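Endoglucanase E (Clostridium thermocellum, PDB 2WAO) hydrolyses cellulose as an endoglucanase and probably deacetylates plant polysaccharides through this family 2 esterase domain, whose active site also binds cello-oligosaccharides. Local coordinates at residues I128-C134 against M172-I178; V260-L264 against D308-S312. All blocks are in the same frame, centred on the assembly; numbering follows the deposited sequence.

Contact 1: residues I128-C134 against M172-I178; sequences IGDSITC and MIAWSGI. With BGC (beta-D-glucopyranose), chain B; BGC (beta-D-glucopyranose), chain C; FMT (formic acid), chain D.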
# COMPACT_ATOMS: atom_id res chain seq x y z
N ILE A 128 -1.21 -2.44 -6.41
CA ILE A 128 -2.69 -2.31 -6.56
C ILE A 128 -3.31 -3.51 -5.88
O ILE A 128 -3.07 -4.62 -6.30
CB ILE A 128 -3.08 -2.28 -8.08
CG1 ILE A 128 -2.36 -1.14 -8.80
CG2 ILE A 128 -4.64 -2.13 -8.27
CD1 ILE A 128 -2.53 -1.16 -10.36
N GLY A 129 -4.13 -3.32 -4.85
CA GLY A 129 -4.59 -4.50 -4.17
C GLY A 129 -5.74 -4.29 -3.21
O GLY A 129 -6.48 -3.34 -3.35
N ASP A 130 -5.88 -5.23 -2.28
CA ASP A 130 -7.09 -5.28 -1.43
C ASP A 130 -6.61 -5.32 0.03
O ASP A 130 -5.61 -4.65 0.38
CB ASP A 130 -7.96 -6.49 -1.86
CG ASP A 130 -7.16 -7.86 -1.85
OD1 ASP A 130 -6.12 -8.00 -1.11
OD2 ASP A 130 -7.58 -8.80 -2.56
N SER A 131 -7.27 -6.11 0.88
CA SER A 131 -6.97 -6.10 2.31
C SER A 131 -5.56 -6.57 2.60
O SER A 131 -4.96 -6.12 3.55
CB SER A 131 -7.93 -7.02 3.08
OG SER A 131 -9.27 -6.65 2.82
N ILE A 132 -5.06 -7.51 1.77
CA ILE A 132 -3.75 -8.10 1.96
C ILE A 132 -2.71 -6.97 1.79
O ILE A 132 -1.80 -6.85 2.60
CB ILE A 132 -3.50 -9.25 0.96
CG1 ILE A 132 -4.53 -10.39 1.20
CG2 ILE A 132 -2.05 -9.84 1.20
CD1 ILE A 132 -4.68 -11.34 0.02
N THR A 133 -2.87 -6.12 0.78
CA THR A 133 -1.87 -5.04 0.59
C THR A 133 -2.02 -3.86 1.52
O THR A 133 -1.04 -3.22 1.89
CB THR A 133 -1.41 -4.79 -0.91
OG1 THR A 133 -1.23 -3.41 -1.31
CG2 THR A 133 -1.95 -5.68 -1.86
N CYS A 134 -3.23 -3.67 2.01
CA CYS A 134 -3.51 -2.77 3.16
C CYS A 134 -2.87 -3.25 4.48
O CYS A 134 -2.75 -2.47 5.43
CB CYS A 134 -5.04 -2.64 3.35
SG CYS A 134 -5.83 -1.66 2.04
N MET A 172 0.74 2.63 -2.52
CA MET A 172 -0.09 1.47 -2.20
C MET A 172 -1.57 1.75 -2.46
O MET A 172 -2.29 2.27 -1.59
CB MET A 172 0.15 0.97 -0.75
CG MET A 172 1.59 0.54 -0.46
SD MET A 172 1.98 0.31 1.31
CE MET A 172 1.07 -1.19 1.76
N ILE A 173 -2.01 1.38 -3.65
CA ILE A 173 -3.35 1.70 -4.10
C ILE A 173 -4.24 0.51 -3.77
O ILE A 173 -4.45 -0.39 -4.60
CB ILE A 173 -3.38 2.14 -5.60
CG1 ILE A 173 -2.33 3.25 -5.84
CG2 ILE A 173 -4.79 2.60 -5.94
CD1 ILE A 173 -2.41 4.44 -4.83
N ALA A 174 -4.73 0.49 -2.53
CA ALA A 174 -5.35 -0.74 -2.00
C ALA A 174 -6.54 -0.36 -1.13
O ALA A 174 -6.54 0.66 -0.45
CB ALA A 174 -4.33 -1.52 -1.23
N TRP A 175 -7.53 -1.23 -1.14
CA TRP A 175 -8.80 -0.95 -0.44
C TRP A 175 -9.32 -2.27 0.07
O TRP A 175 -9.51 -3.21 -0.72
CB TRP A 175 -9.80 -0.35 -1.45
CG TRP A 175 -11.03 0.23 -0.79
CD1 TRP A 175 -12.10 -0.46 -0.31
CD2 TRP A 175 -11.31 1.62 -0.60
NE1 TRP A 175 -13.05 0.43 0.19
CE2 TRP A 175 -12.59 1.71 0.01
CE3 TRP A 175 -10.59 2.82 -0.87
CZ2 TRP A 175 -13.17 2.95 0.38
CZ3 TRP A 175 -11.17 4.06 -0.51
CH2 TRP A 175 -12.46 4.11 0.09
N SER A 176 -9.50 -2.38 1.39
CA SER A 176 -9.92 -3.66 2.01
C SER A 176 -11.26 -4.14 1.45
O SER A 176 -12.19 -3.34 1.28
CB SER A 176 -9.97 -3.54 3.52
OG SER A 176 -8.69 -3.74 4.06
N GLY A 177 -11.31 -5.42 1.08
CA GLY A 177 -12.53 -6.05 0.54
C GLY A 177 -12.82 -5.83 -0.94
O GLY A 177 -13.80 -6.34 -1.44
N ILE A 178 -11.98 -5.05 -1.65
CA ILE A 178 -12.28 -4.70 -3.04
C ILE A 178 -11.88 -5.85 -3.99
O ILE A 178 -10.95 -6.62 -3.68
CB ILE A 178 -11.51 -3.40 -3.43
CG1 ILE A 178 -12.31 -2.62 -4.49
CG2 ILE A 178 -10.01 -3.67 -3.86
CD1 ILE A 178 -11.79 -1.18 -4.71
C2 BGC B . -14.10 -10.01 7.07
C3 BGC B . -14.82 -8.80 6.50
C4 BGC B . -13.87 -8.01 5.59
C5 BGC B . -13.31 -8.97 4.51
C6 BGC B . -12.40 -8.30 3.46
C1 BGC B . -13.51 -10.84 5.94
O2 BGC B . -15.01 -10.76 7.88
O3 BGC B . -15.27 -7.96 7.57
O4 BGC B . -14.71 -7.15 5.02
O5 BGC B . -12.63 -10.04 5.16
O6 BGC B . -11.28 -7.73 4.12
C2 BGC C . -15.17 -4.98 4.04
C3 BGC C . -14.78 -3.50 4.13
C4 BGC C . -14.64 -3.06 5.59
C5 BGC C . -13.62 -3.96 6.26
C6 BGC C . -13.30 -3.52 7.70
C1 BGC C . -14.26 -5.80 4.93
O2 BGC C . -15.12 -5.45 2.69
O3 BGC C . -15.69 -2.70 3.40
O4 BGC C . -14.14 -1.74 5.64
O5 BGC C . -14.21 -5.24 6.23
O6 BGC C . -14.28 -4.00 8.59
C FMT D . -9.10 -8.78 0.28
O1 FMT D . -9.90 -8.18 1.01
O2 FMT D . -8.24 -9.61 0.63
O HOH W 1 -9.59 -9.04 -4.24

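Contact 2: residues V260-L264 against D308-S312; sequences VGPML and DWHPS. With BGC (beta-D-glucopyranose), chain E; BGC (beta-D-glucopyranose), chain F; BGC (beta-D-glucopyranose), chain B; BGC (beta-D-glucopyranose), chain G.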
# COMPACT_ATOMS: atom_id res chain seq x y z
N VAL A 260 -1.07 -14.09 -6.95
CA VAL A 260 -2.16 -14.79 -6.30
C VAL A 260 -1.66 -15.32 -4.94
O VAL A 260 -0.59 -15.89 -4.87
CB VAL A 260 -2.66 -15.96 -7.21
CG1 VAL A 260 -3.62 -16.82 -6.49
CG2 VAL A 260 -3.36 -15.37 -8.48
N GLY A 261 -2.43 -15.14 -3.88
CA GLY A 261 -2.15 -15.74 -2.57
C GLY A 261 -1.92 -14.60 -1.59
O GLY A 261 -1.74 -13.47 -2.01
N PRO A 262 -1.82 -14.92 -0.29
CA PRO A 262 -1.85 -16.27 0.29
C PRO A 262 -3.18 -16.66 1.02
O PRO A 262 -3.19 -17.64 1.77
CB PRO A 262 -0.75 -16.14 1.35
CG PRO A 262 -1.07 -14.76 1.91
CD PRO A 262 -1.48 -13.91 0.74
N MET A 263 -4.26 -15.89 0.85
CA MET A 263 -5.51 -16.14 1.57
C MET A 263 -6.51 -17.10 0.91
O MET A 263 -7.30 -17.71 1.60
CB MET A 263 -6.22 -14.82 1.91
CG MET A 263 -5.42 -13.98 2.89
SD MET A 263 -6.38 -12.51 3.33
CE MET A 263 -7.73 -13.25 4.28
N LEU A 264 -6.48 -17.23 -0.42
CA LEU A 264 -7.39 -18.15 -1.10
C LEU A 264 -7.05 -19.60 -0.77
O LEU A 264 -5.88 -19.93 -0.46
CB LEU A 264 -7.37 -17.91 -2.62
CG LEU A 264 -8.12 -16.62 -2.99
CD1 LEU A 264 -8.04 -16.46 -4.50
CD2 LEU A 264 -9.62 -16.72 -2.53
N ASP A 308 -9.36 -11.62 11.30
CA ASP A 308 -10.16 -12.18 10.21
C ASP A 308 -9.38 -13.09 9.24
O ASP A 308 -9.70 -13.12 8.05
CB ASP A 308 -10.94 -11.07 9.46
CG ASP A 308 -12.07 -10.49 10.31
OD1 ASP A 308 -12.68 -11.28 11.08
OD2 ASP A 308 -12.33 -9.26 10.21
N TRP A 309 -8.39 -13.83 9.77
CA TRP A 309 -7.51 -14.72 8.96
C TRP A 309 -6.60 -13.99 7.97
O TRP A 309 -6.00 -14.64 7.09
CB TRP A 309 -8.33 -15.70 8.13
CG TRP A 309 -9.25 -16.61 8.91
CD1 TRP A 309 -10.40 -16.27 9.54
CD2 TRP A 309 -9.08 -18.02 9.10
NE1 TRP A 309 -10.96 -17.38 10.13
CE2 TRP A 309 -10.18 -18.47 9.87
CE3 TRP A 309 -8.10 -18.94 8.72
CZ2 TRP A 309 -10.32 -19.79 10.26
CZ3 TRP A 309 -8.25 -20.28 9.09
CH2 TRP A 309 -9.36 -20.69 9.86
N HIS A 310 -6.49 -12.65 8.06
CA HIS A 310 -5.56 -11.97 7.16
C HIS A 310 -4.10 -12.28 7.54
O HIS A 310 -3.82 -12.80 8.68
CB HIS A 310 -5.85 -10.47 7.12
CG HIS A 310 -7.15 -10.16 6.44
ND1 HIS A 310 -8.37 -10.46 7.01
CD2 HIS A 310 -7.43 -9.65 5.22
CE1 HIS A 310 -9.34 -10.11 6.19
NE2 HIS A 310 -8.80 -9.60 5.10
N PRO A 311 -3.14 -12.01 6.62
CA PRO A 311 -1.76 -12.45 6.93
C PRO A 311 -1.12 -11.80 8.17
O PRO A 311 -1.27 -10.60 8.40
CB PRO A 311 -0.97 -12.14 5.65
CG PRO A 311 -2.04 -12.14 4.55
CD PRO A 311 -3.24 -11.49 5.24
N SER A 312 -0.35 -12.61 8.92
CA SER A 312 0.48 -12.14 10.04
C SER A 312 1.70 -11.40 9.47
O SER A 312 1.98 -11.48 8.24
CB SER A 312 0.98 -13.38 10.81
OG SER A 312 1.83 -14.15 9.96
C2 BGC E . -11.57 -14.57 4.09
C3 BGC E . -11.65 -13.17 4.70
C4 BGC E . -12.78 -13.08 5.71
C5 BGC E . -12.66 -14.19 6.76
C6 BGC E . -13.96 -14.19 7.58
C1 BGC E . -11.50 -15.62 5.22
O2 BGC E . -10.44 -14.70 3.24
O3 BGC E . -11.83 -12.23 3.67
O4 BGC E . -12.78 -11.96 6.43
O5 BGC E . -12.53 -15.50 6.17
O6 BGC E . -13.79 -15.25 8.45
C2 BGC F . -11.27 -20.13 6.27
C3 BGC F . -11.91 -18.94 5.58
C4 BGC F . -10.86 -17.88 5.21
C5 BGC F . -9.56 -18.45 4.63
C6 BGC F . -8.45 -17.40 4.56
C1 BGC F . -10.06 -20.56 5.44
O2 BGC F . -12.19 -21.18 6.28
O3 BGC F . -12.89 -18.42 6.46
O4 BGC F . -11.60 -16.91 4.64
O5 BGC F . -9.11 -19.53 5.42
O6 BGC F . -7.15 -17.97 4.36
C2 BGC B . -14.10 -10.01 7.07
C3 BGC B . -14.82 -8.80 6.50
C4 BGC B . -13.87 -8.01 5.59
C5 BGC B . -13.31 -8.97 4.51
C6 BGC B . -12.40 -8.30 3.46
C1 BGC B . -13.51 -10.84 5.94
O2 BGC B . -15.01 -10.76 7.88
O3 BGC B . -15.27 -7.96 7.57
O4 BGC B . -14.71 -7.15 5.02
O5 BGC B . -12.63 -10.04 5.16
O6 BGC B . -11.28 -7.73 4.12
C2 BGC G . -6.62 -23.32 5.03
C3 BGC G . -7.40 -22.26 5.80
C4 BGC G . -8.87 -22.27 5.42
C5 BGC G . -9.43 -23.69 5.45
C6 BGC G . -10.88 -23.72 5.00
C1 BGC G . -7.34 -24.66 5.09
O1 BGC G . -6.65 -25.60 4.28
O2 BGC G . -5.33 -23.45 5.57
O3 BGC G . -6.85 -20.98 5.52
O4 BGC G . -9.44 -21.70 6.01
O5 BGC G . -8.66 -24.52 4.61
O6 BGC G . -11.22 -25.02 4.58

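Contact 1: residues I128-C134 against M172-I178
Two ligands converge on one serine oxygen: Ser131 OG donates a very short bond (2.5 Å) to O1 of a formic acid, probably from the crystallisation liquor, and O6 of the chain B glucose donates to Ser131 OG at 2.6 Å. The same formic acid O1 takes a bond from Gly177 N (3.1 Å) and a weak one from Ser131 N (3.3 Å), consistent with the oxyanion hole of SGNH hydrolases. Gly177 sits in a type II turn from Trp175 to Ile178, at positive phi, and a CB there would collide with O2 of the chain C glucose. Residues 129-132, Gly-Asp-Ser-Ile, form the GDSL-type motif, in which the serine is the expected nucleophile, at the end of a parallel strand of the α/β core. Gly129 N to Ile173 O (3.0 Å) and Trp175 N to Gly129 O (3.2 Å) bind this strand to its neighbour. A CB on Gly129 would clash with Thr133 CG2 as modelled, so glycine suits the place. Small Ala174 lets the short helix 131-134 pack close against the strand, its CB lying 3.6 Å from Cys134 SG and 3.6 Å from Thr133 OG1. Asp130 is the N-cap of that helix: its OD1 accepts from Ile132 N (3.1 Å), fixing the backbone around Ser131, while Ser176 OG is held by Glu96.

Contact 2: residues V260-L264 against D308-S312
The histidine side of the SGNH-hydrolase active site, and the glucan-binding cleft running from it, are built where these two loops meet. By family comparison His310 is probably the base that partners the serine; its ND1 is hydrogen-bonded to the backbone oxygen of Glu307. Flexible, unbranched Met263 suits the space over one imidazole face: CE lies 3.7 Å from the centroid of the His310 ring, 7° off the normal, a CH-pi contact, with SD obliquely placed at 4.1 Å. Tyr136 also stacks on this imidazole. Pro262, after a cis peptide bond, sets its CG 3.8 Å from Pro311 CG, and Met263 SD is 3.8 Å from Pro311 CD, so these residues pack the loops together. Trp309 offers a broad flat indole, over one face of which lies C1 of the chain F glucose, as is common in sugar binding. On that glucose's other side, Met263 O accepts from its O6 at 2.8 Å. His310 NE2 hydrogen-bonds O6 of the chain B glucose at 3.3 Å.

After the N-terminal β-sheets, the chain enters the parallel sheet through strand 123-129. Contact 1 closes the first loop, 37 residues carrying helix 158-165, and pairs that strand with edge strand 168-174. Strand 216-220 follows before 255-260 opens contact 2, whose 43-residue loop holds helix 266-285 and strand 291-295 and ends just before helix 313-331. The two loops lie in series, neither nested nor crossed, yet the contact centres are about 12 Å apart. Ile132 bridges them, its CG1 3.5 Å from Met263 SD, and Ser131 CB lies 3.4 Å from His310 NE2. Loops following strands 123-129, 168-174 and 291-295 thus meet at the chain B glucose, while Met263 reaches the glucoses of chains E and F.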